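PDB 4U3W: 2-aminomuconate 6-semialdehyde dehydrogenase from Burkholderia cenocepacia, which probably oxidises 2-aminomuconate 6-semialdehyde to 2-aminomuconate with a nicotinamide cofactor, as a member of the aldehyde dehydrogenase family. Local coordinates for residues L445-G448 with H449-A452; E424-K427 with R428-S432; R316-F319 with E320-V323; G234-L237 with T238-P241. One frame throughout, in Å; residues are numbered along the deposited sequence.

Interaction 1. Residues L445-G448 with H449-A452; sequences LARG and HRVA
In the helix of a beta-alpha-beta unit, helix 445-452 between strands 437-441 and 459-462, Leu445 meets His449, Ala446 meets Arg450 and Arg447 meets Val451, each one turn apart, at the assembly interface of this aldehyde dehydrogenase. Backbone bonds close each turn: Arg450 N to Ala446 O and Val451 N to Arg447 O are both 2.9 Å, and Gly448 O accepts Ala452 N at 3.2 Å, whereas His449 N to Leu445 O is weak. On the subunit-facing side, Leu445 brings CD1 to the edge of the His449 ring, in its plane, 3.9 Å from CD2. His449 suits this buried place because both ring nitrogens find partners in other chains: ND1 bonds Tyr157 of the fourth subunit, and NE2 is hydrogen-bonded to NE2 of His449 of the second subunit. The small methyl of Ala446 leaves room for the guanidinium of Arg450, whose NH1 comes within 3.6 Å of Ala446 CB. Arg450 reaches back because CG stands between its backbone N and carbonyl carbon (chi1 78°) and the chain then runs extended to NE; this lays the guanidinium with one face over Arg447 CA. Arg447 NH2 and Arg450 NH2 are 3.8 Å apart, their planes turned 75° from each other, because both guanidinium groups gather round the Glu422 carboxylate, OE1 to Arg447 NH2 and OE2 to Arg450 NE, while Asp284 takes Arg447 NH1. Nearer the backbone, the aliphatic stem of Arg447 lies beside Val451, pointing the same way, with CG 3.9 Å from Val451 CG2.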
ATOM      1  N   LEU A 445      -9.444   5.290 -27.672  1.00 31.61           N
ATOM      2  CA  LEU A 445      -9.466   4.923 -26.249  1.00 31.11           C
ATOM      3  C   LEU A 445      -9.353   3.417 -25.995  1.00 32.32           C
ATOM      4  O   LEU A 445      -8.425   2.958 -25.325  1.00 33.03           O
ATOM      5  CB  LEU A 445     -10.759   5.454 -25.580  1.00 28.54           C
ATOM      6  CG  LEU A 445     -10.970   5.097 -24.097  1.00 31.75           C
ATOM      7  CD1 LEU A 445      -9.914   5.774 -23.141  1.00 28.45           C
ATOM      8  CD2 LEU A 445     -12.411   5.501 -23.714  1.00 29.33           C
ATOM      9  N   ALA A 446     -10.283   2.645 -26.551  1.00 32.37           N
ATOM     10  CA  ALA A 446     -10.298   1.206 -26.322  1.00 32.83           C
ATOM     11  C   ALA A 446      -9.022   0.537 -26.867  1.00 33.33           C
ATOM     12  O   ALA A 446      -8.373  -0.263 -26.174  1.00 30.06           O
ATOM     13  CB  ALA A 446     -11.561   0.586 -26.945  1.00 37.41           C
ATOM     14  N   ARG A 447      -8.669   0.890 -28.090  1.00 32.35           N
ATOM     15  CA  ARG A 447      -7.497   0.328 -28.716  1.00 33.31           C
ATOM     16  C   ARG A 447      -6.186   0.544 -27.917  1.00 33.28           C
ATOM     17  O   ARG A 447      -5.371  -0.396 -27.766  1.00 33.66           O
ATOM     18  CB  ARG A 447      -7.326   0.908 -30.114  1.00 32.18           C
ATOM     19  CG  ARG A 447      -6.288   0.139 -30.822  1.00 37.72           C
ATOM     20  CD  ARG A 447      -5.549   0.924 -31.859  1.00 39.70           C
ATOM     21  NE  ARG A 447      -6.294   1.294 -33.050  1.00 42.45           N
ATOM     22  CZ  ARG A 447      -6.871   0.462 -33.911  1.00 47.08           C
ATOM     23  NH1 ARG A 447      -7.453   0.950 -34.996  1.00 46.03           N
ATOM     24  NH2 ARG A 447      -6.906  -0.840 -33.686  1.00 50.54           N
ATOM     25  N   GLY A 448      -5.970   1.772 -27.438  1.00 30.97           N
ATOM     26  CA  GLY A 448      -4.765   2.117 -26.711  1.00 31.34           C
ATOM     27  C   GLY A 448      -4.539   1.183 -25.528  1.00 33.22           C
ATOM     28  O   GLY A 448      -3.434   0.629 -25.356  1.00 32.33           O
ATOM     29  N   HIS A 449      -5.592   1.009 -24.721  1.00 32.09           N
ATOM     30  CA  HIS A 449      -5.510   0.172 -23.518  1.00 34.41           C
ATOM     31  C   HIS A 449      -5.488  -1.337 -23.844  1.00 33.59           C
ATOM     32  O   HIS A 449      -4.689  -2.086 -23.259  1.00 35.37           O
ATOM     33  CB  HIS A 449      -6.669   0.510 -22.541  1.00 28.03           C
ATOM     34  CG  HIS A 449      -6.562   1.894 -21.974  1.00 28.20           C
ATOM     35  ND1 HIS A 449      -5.564   2.269 -21.092  1.00 27.77           N
ATOM     36  CD2 HIS A 449      -7.324   3.000 -22.180  1.00 29.95           C
ATOM     37  CE1 HIS A 449      -5.695   3.552 -20.801  1.00 28.97           C
ATOM     38  NE2 HIS A 449      -6.767   4.020 -21.445  1.00 29.66           N
ATOM     39  N   ARG A 450      -6.316  -1.787 -24.786  1.00 30.94           N
ATOM     40  CA  ARG A 450      -6.376  -3.242 -25.029  1.00 33.71           C
ATOM     41  C   ARG A 450      -5.127  -3.769 -25.738  1.00 32.90           C
ATOM     42  O   ARG A 450      -4.707  -4.920 -25.485  1.00 35.82           O
ATOM     43  CB  ARG A 450      -7.625  -3.625 -25.824  1.00 34.92           C
ATOM     44  CG  ARG A 450      -7.563  -3.367 -27.309  1.00 35.81           C
ATOM     45  CD  ARG A 450      -8.961  -3.576 -27.944  1.00 41.32           C
ATOM     46  NE  ARG A 450      -8.901  -3.237 -29.356  1.00 41.05           N
ATOM     47  CZ  ARG A 450      -9.759  -2.460 -30.008  1.00 42.94           C
ATOM     48  NH1 ARG A 450     -10.836  -1.965 -29.407  1.00 40.96           N
ATOM     49  NH2 ARG A 450      -9.554  -2.225 -31.302  1.00 44.57           N
ATOM     50  N   VAL A 451      -4.517  -2.949 -26.598  1.00 29.89           N
ATOM     51  CA  VAL A 451      -3.271  -3.365 -27.254  1.00 29.36           C
ATOM     52  C   VAL A 451      -2.093  -3.338 -26.243  1.00 34.32           C
ATOM     53  O   VAL A 451      -1.327  -4.303 -26.146  1.00 33.01           O
ATOM     54  CB  VAL A 451      -2.905  -2.467 -28.468  1.00 28.90           C
ATOM     55  CG1 VAL A 451      -1.521  -2.836 -28.963  1.00 31.11           C
ATOM     56  CG2 VAL A 451      -3.909  -2.661 -29.629  1.00 29.03           C
ATOM     57  N   ALA A 452      -1.985  -2.249 -25.483  1.00 29.48           N
ATOM     58  CA  ALA A 452      -0.878  -2.060 -24.540  1.00 28.70           C
ATOM     59  C   ALA A 452      -0.783  -3.223 -23.572  1.00 31.02           C
ATOM     60  O   ALA A 452       0.335  -3.645 -23.240  1.00 30.94           O
ATOM     61  CB  ALA A 452      -1.024  -0.710 -23.760  1.00 26.82           C
TER

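Interaction 2. Residues E424-K427 with R428-S432; sequences EVVK and RVNDS
Glu424 and Arg428 form an i to i+4 salt bridge on helix 422-430, which packs against strands 277-281, 309-315 and 413-419 of a mixed sheet in the aldehyde dehydrogenase fold. The two side chains run alongside each other in the same direction, and their carboxylate and guanidinium planes are 1° apart. Glu424 has CG anti to the backbone N (chi1 173°) and stays extended beyond it; Arg428 starts with CG beside its backbone N and bends at chi3 (68°), which turns NH1 back to the acid. Glu424 OE2 accepts from Arg428 NH1 at 3.0 Å, met nearly along its C-O axis, though the hydrogen bond is bent and the oxygen, at the guanidinium edge, is somewhat tilted from its plane. Each group has further partners: Glu424 OE1 takes the backbone N-H groups of Asp420 and Asp421, while Arg428 gives NE to Asp400 and NH1 also to Pro418 O. These bonds limit rotation of both flat groups, and the aliphatic parts still touch, Glu424 CG lying 3.9 Å from Arg428 CD. On the buried side, branched Val425 and Val429 pack on Tyr313 and Val280. Within the helix turn, Val429 CG2 rests 3.3 Å from Val425 O. The helix ends at Asn430, and Asp431 is the centre of an inverse gamma turn; Asp431 N still reaches Lys427 O at 2.9 Å. Asn430 suits this exit because its amide ties it to the segment after helix 445-452, OD1 accepting from Glu456 N and ND2 giving to Gln454 O, with ND2 3.9 Å from Val426 CG1.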
ATOM      1  N   GLU A 424      -2.707  -9.209 -35.573  1.00 47.33           N
ATOM      2  CA  GLU A 424      -1.488  -9.455 -36.302  1.00 46.88           C
ATOM      3  C   GLU A 424      -0.298  -8.697 -35.753  1.00 42.48           C
ATOM      4  O   GLU A 424       0.761  -9.288 -35.484  1.00 38.96           O
ATOM      5  CB  GLU A 424      -1.683  -9.084 -37.774  1.00 50.27           C
ATOM      6  CG  GLU A 424      -0.392  -9.144 -38.589  1.00 50.09           C
ATOM      7  CD  GLU A 424      -0.380  -8.207 -39.797  1.00 47.90           C
ATOM      8  OE1 GLU A 424      -1.422  -7.650 -40.137  1.00 48.06           O
ATOM      9  OE2 GLU A 424       0.685  -8.001 -40.389  1.00 48.15           O
ATOM     10  N   VAL A 425      -0.441  -7.384 -35.585  1.00 40.44           N
ATOM     11  CA  VAL A 425       0.733  -6.601 -35.183  1.00 38.66           C
ATOM     12  C   VAL A 425       1.116  -6.901 -33.718  1.00 35.58           C
ATOM     13  O   VAL A 425       2.275  -6.810 -33.344  1.00 34.37           O
ATOM     14  CB  VAL A 425       0.498  -5.062 -35.405  1.00 39.58           C
ATOM     15  CG1 VAL A 425      -0.345  -4.437 -34.293  1.00 37.62           C
ATOM     16  CG2 VAL A 425       1.815  -4.332 -35.515  1.00 38.32           C
ATOM     17  N   VAL A 426       0.140  -7.244 -32.883  1.00 38.01           N
ATOM     18  CA  VAL A 426       0.447  -7.646 -31.516  1.00 36.22           C
ATOM     19  C   VAL A 426       1.384  -8.887 -31.557  1.00 40.96           C
ATOM     20  O   VAL A 426       2.405  -8.934 -30.857  1.00 38.79           O
ATOM     21  CB  VAL A 426      -0.840  -7.951 -30.721  1.00 35.62           C
ATOM     22  CG1 VAL A 426      -0.507  -8.706 -29.436  1.00 34.79           C
ATOM     23  CG2 VAL A 426      -1.610  -6.617 -30.376  1.00 33.82           C
ATOM     24  N   LYS A 427       1.040  -9.872 -32.382  1.00 41.10           N
ATOM     25  CA  LYS A 427       1.873 -11.058 -32.543  1.00 43.60           C
ATOM     26  C   LYS A 427       3.253 -10.713 -33.059  1.00 43.05           C
ATOM     27  O   LYS A 427       4.258 -11.279 -32.575  1.00 41.43           O
ATOM     28  CB  LYS A 427       1.233 -12.079 -33.485  1.00 48.17           C
ATOM     29  CG  LYS A 427      -0.009 -12.729 -32.914  1.00 54.62           C
ATOM     30  CD  LYS A 427      -0.597 -13.751 -33.894  1.00 61.68           C
ATOM     31  CE  LYS A 427      -1.959 -14.256 -33.424  1.00 67.76           C
ATOM     32  NZ  LYS A 427      -1.823 -14.962 -32.122  1.00 71.09           N
ATOM     33  N   ARG A 428       3.329  -9.793 -34.022  1.00 41.20           N
ATOM     34  CA  ARG A 428       4.652  -9.455 -34.596  1.00 40.89           C
ATOM     35  C   ARG A 428       5.554  -8.718 -33.568  1.00 37.86           C
ATOM     36  O   ARG A 428       6.766  -8.957 -33.460  1.00 38.48           O
ATOM     37  CB  ARG A 428       4.452  -8.615 -35.859  1.00 39.45           C
ATOM     38  CG  ARG A 428       3.697  -9.422 -36.914  1.00 41.74           C
ATOM     39  CD  ARG A 428       3.433  -8.666 -38.194  1.00 43.17           C
ATOM     40  NE  ARG A 428       4.643  -8.366 -38.973  1.00 41.56           N
ATOM     41  CZ  ARG A 428       4.625  -7.548 -40.030  1.00 42.62           C
ATOM     42  NH1 ARG A 428       3.480  -6.981 -40.391  1.00 41.60           N
ATOM     43  NH2 ARG A 428       5.727  -7.282 -40.711  1.00 42.08           N
ATOM     44  N   VAL A 429       4.943  -7.839 -32.798  1.00 34.08           N
ATOM     45  CA  VAL A 429       5.679  -7.167 -31.740  1.00 32.88           C
ATOM     46  C   VAL A 429       6.213  -8.212 -30.750  1.00 33.04           C
ATOM     47  O   VAL A 429       7.390  -8.180 -30.420  1.00 33.84           O
ATOM     48  CB  VAL A 429       4.788  -6.116 -30.996  1.00 30.34           C
ATOM     49  CG1 VAL A 429       5.472  -5.659 -29.661  1.00 29.79           C
ATOM     50  CG2 VAL A 429       4.502  -4.907 -31.892  1.00 29.95           C
ATOM     51  N   ASN A 430       5.374  -9.169 -30.333  1.00 33.13           N
ATOM     52  CA  ASN A 430       5.783 -10.140 -29.293  1.00 35.72           C
ATOM     53  C   ASN A 430       6.687 -11.270 -29.784  1.00 38.02           C
ATOM     54  O   ASN A 430       7.343 -11.961 -28.972  1.00 39.06           O
ATOM     55  CB  ASN A 430       4.545 -10.732 -28.617  1.00 36.67           C
ATOM     56  CG  ASN A 430       3.860  -9.720 -27.719  1.00 37.11           C
ATOM     57  OD1 ASN A 430       4.485  -8.743 -27.311  1.00 37.71           O
ATOM     58  ND2 ASN A 430       2.574  -9.933 -27.423  1.00 36.14           N
ATOM     59  N   ASP A 431       6.775 -11.408 -31.101  1.00 36.83           N
ATOM     60  CA  ASP A 431       7.709 -12.368 -31.688  1.00 41.13           C
ATOM     61  C   ASP A 431       9.182 -11.883 -31.579  1.00 45.58           C
ATOM     62  O   ASP A 431       9.789 -11.352 -32.538  1.00 44.39           O
ATOM     63  CB  ASP A 431       7.309 -12.638 -33.140  1.00 42.06           C
ATOM     64  CG  ASP A 431       8.309 -13.523 -33.850  1.00 49.46           C
ATOM     65  OD1 ASP A 431       8.956 -14.367 -33.164  1.00 49.11           O
ATOM     66  OD2 ASP A 431       8.424 -13.374 -35.094  1.00 52.55           O
ATOM     67  N   SER A 432       9.747 -12.089 -30.386  1.00 44.66           N
ATOM     68  CA  SER A 432      11.059 -11.582 -30.020  1.00 42.15           C
ATOM     69  C   SER A 432      11.535 -12.326 -28.742  1.00 41.67           C
ATOM     70  O   SER A 432      10.730 -12.658 -27.857  1.00 39.06           O
ATOM     71  CB  SER A 432      11.035 -10.060 -29.791  1.00 39.32           C
ATOM     72  OG  SER A 432      12.310  -9.555 -29.388  1.00 40.40           O
TER

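Interaction 3. Residues R316-F319 with E320-V323; sequences RPIF and ERFV
Phe319 and Val323 pair one turn apart where helix 319-331 begins, with Ile318 at the N-cap position. Glu320, exposed on this first turn, suits the start of a helix, where its negative charge probably interacts favourably with the positive end of the helix dipole. Its N-H gives to a water at 2.9 Å, and that water gives to Arg316 O. Arg321 N uses a second water to reach Pro317 O, so in the first turn a water is inserted into each of these two i+4 to i bonds. Arg321 then bends at chi3, and its NH1 meets Ile318 CG2 at 3.7 Å; a third water lies at the guanidinium edge, in plane, linking NH1 to Pro317 O. Phe322 N makes the first direct i+4 to i bond, 2.9 Å to Ile318 O, nearly in line with the carbonyl. Val323 places CG2 beside its own backbone N and thereby over one face of the Phe319 ring, a CH-pi contact 4.0 Å from the ring centroid and 16° off the normal. Phe319 and Val323 pack on Ile416 of strand 413-419, Phe322 on helix 287-299 and on Val281 of strand 277-281, and Arg321 makes a cation-pi contact with Phe287.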
ATOM      1  N   ARG A 316      -1.124  -0.297 -42.968  1.00 41.05           N
ATOM      2  CA  ARG A 316      -0.859  -0.138 -44.400  1.00 46.05           C
ATOM      3  C   ARG A 316      -1.428   1.155 -45.061  1.00 47.09           C
ATOM      4  O   ARG A 316      -0.738   1.738 -45.877  1.00 45.03           O
ATOM      5  CB  ARG A 316      -1.366  -1.377 -45.171  1.00 48.42           C
ATOM      6  CG  ARG A 316      -0.811  -1.501 -46.579  1.00 47.77           C
ATOM      7  CD  ARG A 316      -1.306  -2.761 -47.243  1.00 51.08           C
ATOM      8  NE  ARG A 316      -0.902  -3.964 -46.525  1.00 52.16           N
ATOM      9  CZ  ARG A 316       0.292  -4.538 -46.638  1.00 53.32           C
ATOM     10  NH1 ARG A 316       1.227  -4.004 -47.410  1.00 52.90           N
ATOM     11  NH2 ARG A 316       0.561  -5.641 -45.961  1.00 54.84           N
ATOM     12  N   PRO A 317      -2.654   1.626 -44.701  1.00 48.52           N
ATOM     13  CA  PRO A 317      -3.100   2.823 -45.441  1.00 48.47           C
ATOM     14  C   PRO A 317      -2.246   4.101 -45.272  1.00 46.99           C
ATOM     15  O   PRO A 317      -2.311   4.975 -46.133  1.00 48.33           O
ATOM     16  CB  PRO A 317      -4.514   3.072 -44.890  1.00 50.09           C
ATOM     17  CG  PRO A 317      -4.963   1.763 -44.411  1.00 51.35           C
ATOM     18  CD  PRO A 317      -3.735   1.085 -43.853  1.00 48.62           C
ATOM     19  N   ILE A 318      -1.442   4.225 -44.211  1.00 42.39           N
ATOM     20  CA  ILE A 318      -0.599   5.403 -44.090  1.00 38.80           C
ATOM     21  C   ILE A 318       0.891   5.064 -44.225  1.00 39.86           C
ATOM     22  O   ILE A 318       1.745   5.917 -43.956  1.00 39.31           O
ATOM     23  CB  ILE A 318      -0.811   6.131 -42.724  1.00 38.94           C
ATOM     24  CG1 ILE A 318      -0.630   5.170 -41.549  1.00 38.05           C
ATOM     25  CG2 ILE A 318      -2.185   6.823 -42.650  1.00 40.78           C
ATOM     26  CD1 ILE A 318      -0.336   5.895 -40.237  1.00 34.80           C
ATOM     27  N   PHE A 319       1.206   3.822 -44.601  1.00 40.44           N
ATOM     28  CA  PHE A 319       2.611   3.362 -44.579  1.00 40.37           C
ATOM     29  C   PHE A 319       3.516   4.212 -45.486  1.00 40.61           C
ATOM     30  O   PHE A 319       4.533   4.752 -45.036  1.00 39.16           O
ATOM     31  CB  PHE A 319       2.686   1.869 -44.970  1.00 41.90           C
ATOM     32  CG  PHE A 319       4.098   1.335 -45.177  1.00 41.45           C
ATOM     33  CD1 PHE A 319       4.903   0.983 -44.096  1.00 39.93           C
ATOM     34  CD2 PHE A 319       4.594   1.143 -46.446  1.00 43.63           C
ATOM     35  CE1 PHE A 319       6.192   0.466 -44.311  1.00 38.89           C
ATOM     36  CE2 PHE A 319       5.866   0.645 -46.649  1.00 44.23           C
ATOM     37  CZ  PHE A 319       6.674   0.316 -45.572  1.00 39.99           C
ATOM     38  N   GLU A 320       3.141   4.379 -46.748  1.00 43.39           N
ATOM     39  CA  GLU A 320       4.006   5.106 -47.698  1.00 44.17           C
ATOM     40  C   GLU A 320       4.229   6.563 -47.314  1.00 42.49           C
ATOM     41  O   GLU A 320       5.358   7.049 -47.350  1.00 42.03           O
ATOM     42  CB  GLU A 320       3.427   5.027 -49.126  1.00 50.79           C
ATOM     43  CG  GLU A 320       3.544   3.640 -49.712  1.00 58.56           C
ATOM     44  CD  GLU A 320       3.520   3.628 -51.244  1.00 72.36           C
ATOM     45  OE1 GLU A 320       3.557   4.715 -51.884  1.00 75.24           O
ATOM     46  OE2 GLU A 320       3.482   2.511 -51.810  1.00 77.77           O
ATOM     47  N   ARG A 321       3.158   7.238 -46.912  1.00 39.46           N
ATOM     48  CA  ARG A 321       3.238   8.615 -46.414  1.00 40.47           C
ATOM     49  C   ARG A 321       4.105   8.714 -45.161  1.00 39.40           C
ATOM     50  O   ARG A 321       4.860   9.683 -44.999  1.00 40.67           O
ATOM     51  CB  ARG A 321       1.839   9.160 -46.069  1.00 40.15           C
ATOM     52  CG  ARG A 321       0.942   9.372 -47.239  1.00 45.67           C
ATOM     53  CD  ARG A 321      -0.414  10.027 -46.806  1.00 58.29           C
ATOM     54  NE  ARG A 321      -0.239  11.073 -45.790  1.00 56.21           N
ATOM     55  CZ  ARG A 321      -0.842  11.111 -44.600  1.00 53.65           C
ATOM     56  NH1 ARG A 321      -1.699  10.169 -44.224  1.00 51.01           N
ATOM     57  NH2 ARG A 321      -0.598  12.122 -43.780  1.00 53.04           N
ATOM     58  N   PHE A 322       3.983   7.730 -44.264  1.00 37.93           N
ATOM     59  CA  PHE A 322       4.787   7.744 -43.040  1.00 35.68           C
ATOM     60  C   PHE A 322       6.270   7.602 -43.393  1.00 35.88           C
ATOM     61  O   PHE A 322       7.120   8.333 -42.880  1.00 35.71           O
ATOM     62  CB  PHE A 322       4.357   6.631 -42.079  1.00 36.91           C
ATOM     63  CG  PHE A 322       5.030   6.702 -40.716  1.00 36.30           C
ATOM     64  CD1 PHE A 322       6.264   6.105 -40.493  1.00 37.67           C
ATOM     65  CD2 PHE A 322       4.424   7.389 -39.683  1.00 35.32           C
ATOM     66  CE1 PHE A 322       6.888   6.198 -39.213  1.00 36.86           C
ATOM     67  CE2 PHE A 322       5.024   7.501 -38.417  1.00 36.02           C
ATOM     68  CZ  PHE A 322       6.239   6.888 -38.184  1.00 36.15           C
ATOM     69  N   VAL A 323       6.597   6.655 -44.255  1.00 35.73           N
ATOM     70  CA  VAL A 323       8.010   6.462 -44.597  1.00 37.16           C
ATOM     71  C   VAL A 323       8.579   7.757 -45.201  1.00 38.11           C
ATOM     72  O   VAL A 323       9.629   8.228 -44.804  1.00 37.88           O
ATOM     73  CB  VAL A 323       8.208   5.293 -45.574  1.00 40.45           C
ATOM     74  CG1 VAL A 323       9.687   5.197 -45.935  1.00 40.21           C
ATOM     75  CG2 VAL A 323       7.738   3.989 -44.953  1.00 39.81           C
TER
HETATM   76  O   HOH W   1       0.514   3.712 -47.699  1.00 39.97           O
HETATM   77  O   HOH W   2       0.413   5.877 -47.424  1.00 36.26           O
HETATM   78  O   HOH W   3      -2.459   7.879 -46.250  1.00 55.63           O

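Interaction 4. Residues G234-L237 with T238-P241; sequences GEFL and TRHP
Thr238 OG1 meets Glu235 O at 2.7 Å on the tight, buried side of this helix end. The hydroxyl stands between its backbone N and carbonyl carbon (chi1 65°), which turns it back to the preceding turn, and it donates to Glu235 O from a position tilted out of the carbonyl plane. The same oxygen accepts Arg239 N at 3.2 Å, so two donors grip it. A short polar branch therefore suits Thr238: the hydroxyl spends its hydrogen on the backbone, while the methyl CG2 packs 3.3 Å from Gly234 O. Beside it, apolar Leu237 reaches Ile169 of strand 153-169 and Ile243. Here helix 233-238 of the aldehyde dehydrogenase fold runs out into the loop that leads to strand 245-249. His240 N turns to Leu237 O at 3.2 Å, a bond from above the carbonyl plane, and the His240 ring goes to helix 58-76, where NE2 bonds Asp62. The solvent side is looser. Exposed Arg239 reaches back to Glu235, one turn earlier, and opposite charges suit the pair to a salt bridge. Its modelled geometry is unsure, because Glu235 OE1 and Arg239 NH1 are placed too close together, leaving the exact position of both atoms doubtful. Glu235 OE2 takes Asn231 N, and Arg239 NH2 lies 3.8 Å from CD1 of the Phe236 ring.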
ATOM      1  N   GLY A 234      35.688  -5.249 -14.312  1.00 34.01           N
ATOM      2  CA  GLY A 234      34.255  -5.552 -14.219  1.00 33.70           C
ATOM      3  C   GLY A 234      33.981  -6.999 -13.802  1.00 32.85           C
ATOM      4  O   GLY A 234      33.231  -7.280 -12.828  1.00 32.09           O
ATOM      5  N   GLU A 235      34.644  -7.919 -14.498  1.00 33.17           N
ATOM      6  CA  GLU A 235      34.545  -9.327 -14.139  1.00 33.72           C
ATOM      7  C   GLU A 235      35.015  -9.597 -12.717  1.00 34.25           C
ATOM      8  O   GLU A 235      34.375 -10.360 -11.976  1.00 35.67           O
ATOM      9  CB  GLU A 235      35.383 -10.182 -15.090  1.00 37.15           C
ATOM     10  CG  GLU A 235      35.316 -11.638 -14.742  1.00 42.29           C
ATOM     11  CD  GLU A 235      36.120 -12.483 -15.707  1.00 49.72           C
ATOM     12  OE1 GLU A 235      36.920 -13.307 -15.226  1.00 53.97           O
ATOM     13  OE2 GLU A 235      36.017 -12.287 -16.935  1.00 50.21           O
ATOM     14  N   PHE A 236      36.156  -9.022 -12.338  1.00 34.11           N
ATOM     15  CA  PHE A 236      36.684  -9.256 -10.985  1.00 32.93           C
ATOM     16  C   PHE A 236      35.659  -8.874  -9.918  1.00 33.57           C
ATOM     17  O   PHE A 236      35.511  -9.538  -8.883  1.00 33.67           O
ATOM     18  CB  PHE A 236      37.953  -8.452 -10.771  1.00 32.70           C
ATOM     19  CG  PHE A 236      39.020  -8.689 -11.829  1.00 33.22           C
ATOM     20  CD1 PHE A 236      39.029  -9.849 -12.584  1.00 34.16           C
ATOM     21  CD2 PHE A 236      39.986  -7.736 -12.056  1.00 32.80           C
ATOM     22  CE1 PHE A 236      39.973 -10.061 -13.567  1.00 38.26           C
ATOM     23  CE2 PHE A 236      40.980  -7.939 -13.032  1.00 35.49           C
ATOM     24  CZ  PHE A 236      40.972  -9.114 -13.804  1.00 37.35           C
ATOM     25  N   LEU A 237      34.976  -7.761 -10.165  1.00 31.32           N
ATOM     26  CA  LEU A 237      33.973  -7.247  -9.221  1.00 30.70           C
ATOM     27  C   LEU A 237      32.830  -8.256  -9.039  1.00 34.86           C
ATOM     28  O   LEU A 237      32.402  -8.554  -7.918  1.00 33.39           O
ATOM     29  CB  LEU A 237      33.455  -5.889  -9.729  1.00 29.69           C
ATOM     30  CG  LEU A 237      32.379  -5.271  -8.828  1.00 29.08           C
ATOM     31  CD1 LEU A 237      32.801  -5.100  -7.332  1.00 36.95           C
ATOM     32  CD2 LEU A 237      32.049  -3.943  -9.390  1.00 29.08           C
ATOM     33  N   THR A 238      32.349  -8.820 -10.137  1.00 31.48           N
ATOM     34  CA  THR A 238      31.227  -9.756 -10.077  1.00 31.97           C
ATOM     35  C   THR A 238      31.542 -11.076  -9.401  1.00 40.55           C
ATOM     36  O   THR A 238      30.633 -11.709  -8.864  1.00 40.56           O
ATOM     37  CB  THR A 238      30.719 -10.075 -11.488  1.00 33.83           C
ATOM     38  OG1 THR A 238      31.748 -10.758 -12.201  1.00 34.86           O
ATOM     39  CG2 THR A 238      30.366  -8.805 -12.252  1.00 31.36           C
ATOM     40  N   ARG A 239      32.816 -11.510  -9.458  1.00 38.60           N
ATOM     41  CA  ARG A 239      33.200 -12.760  -8.842  1.00 40.54           C
ATOM     42  C   ARG A 239      33.684 -12.528  -7.422  1.00 41.33           C
ATOM     43  O   ARG A 239      34.103 -13.482  -6.730  1.00 41.63           O
ATOM     44  CB  ARG A 239      34.294 -13.449  -9.667  1.00 48.14           C
ATOM     45  CG  ARG A 239      33.827 -13.846 -11.063  1.00 55.98           C
ATOM     46  CD  ARG A 239      34.919 -14.620 -11.798  1.00 63.46           C
ATOM     47  NE  ARG A 239      36.221 -14.088 -11.395  1.00 68.35           N
ATOM     48  CZ  ARG A 239      37.277 -13.981 -12.186  1.00 70.71           C
ATOM     49  NH1 ARG A 239      37.209 -14.398 -13.441  1.00 72.28           N
ATOM     50  NH2 ARG A 239      38.405 -13.467 -11.713  1.00 72.41           N
ATOM     51  N   HIS A 240      33.646 -11.288  -6.940  1.00 36.76           N
ATOM     52  CA  HIS A 240      34.200 -11.111  -5.587  1.00 37.50           C
ATOM     53  C   HIS A 240      33.300 -11.741  -4.502  1.00 39.15           C
ATOM     54  O   HIS A 240      32.096 -11.511  -4.460  1.00 41.51           O
ATOM     55  CB  HIS A 240      34.414  -9.658  -5.253  1.00 35.36           C
ATOM     56  CG  HIS A 240      35.347  -9.474  -4.109  1.00 34.60           C
ATOM     57  ND1 HIS A 240      34.980  -9.724  -2.797  1.00 33.97           N
ATOM     58  CD2 HIS A 240      36.653  -9.120  -4.080  1.00 35.86           C
ATOM     59  CE1 HIS A 240      36.009  -9.479  -2.005  1.00 33.67           C
ATOM     60  NE2 HIS A 240      37.047  -9.147  -2.760  1.00 38.38           N
ATOM     61  N   PRO A 241      33.880 -12.554  -3.624  1.00 41.94           N
ATOM     62  CA  PRO A 241      32.963 -13.236  -2.712  1.00 41.31           C
ATOM     63  C   PRO A 241      32.362 -12.333  -1.617  1.00 37.50           C
ATOM     64  O   PRO A 241      31.468 -12.781  -0.923  1.00 38.11           O
ATOM     65  CB  PRO A 241      33.830 -14.342  -2.104  1.00 44.84           C
ATOM     66  CG  PRO A 241      35.237 -13.870  -2.268  1.00 45.11           C
ATOM     67  CD  PRO A 241      35.290 -12.954  -3.437  1.00 40.60           C
TER

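How the interactions relate
From the N terminus the contacts come in the order interaction 4, 3, 2 and 1; each is local, closing a helical turn with no residues between its segments, and none nests in or crosses another. Interaction 4 ends helix 233-238 ahead of strand 245-249, about 50 Å from interaction 3, centre to centre. Interactions 1 and 3 lie on the opposite side of the chain's centre from interaction 4, and interactions 1, 2 and 3 share a side. Interaction 3 starts helix 319-331 after strand 309-315; interaction 2 is about 6 Å from it at nearest atoms. Interactions 2 and 1 touch, Val426 CG2 meeting Val451 CG1 at 4.0 Å, joining neighbouring helices beside the seven-stranded sheet; interaction 1 carries this region to other subunits.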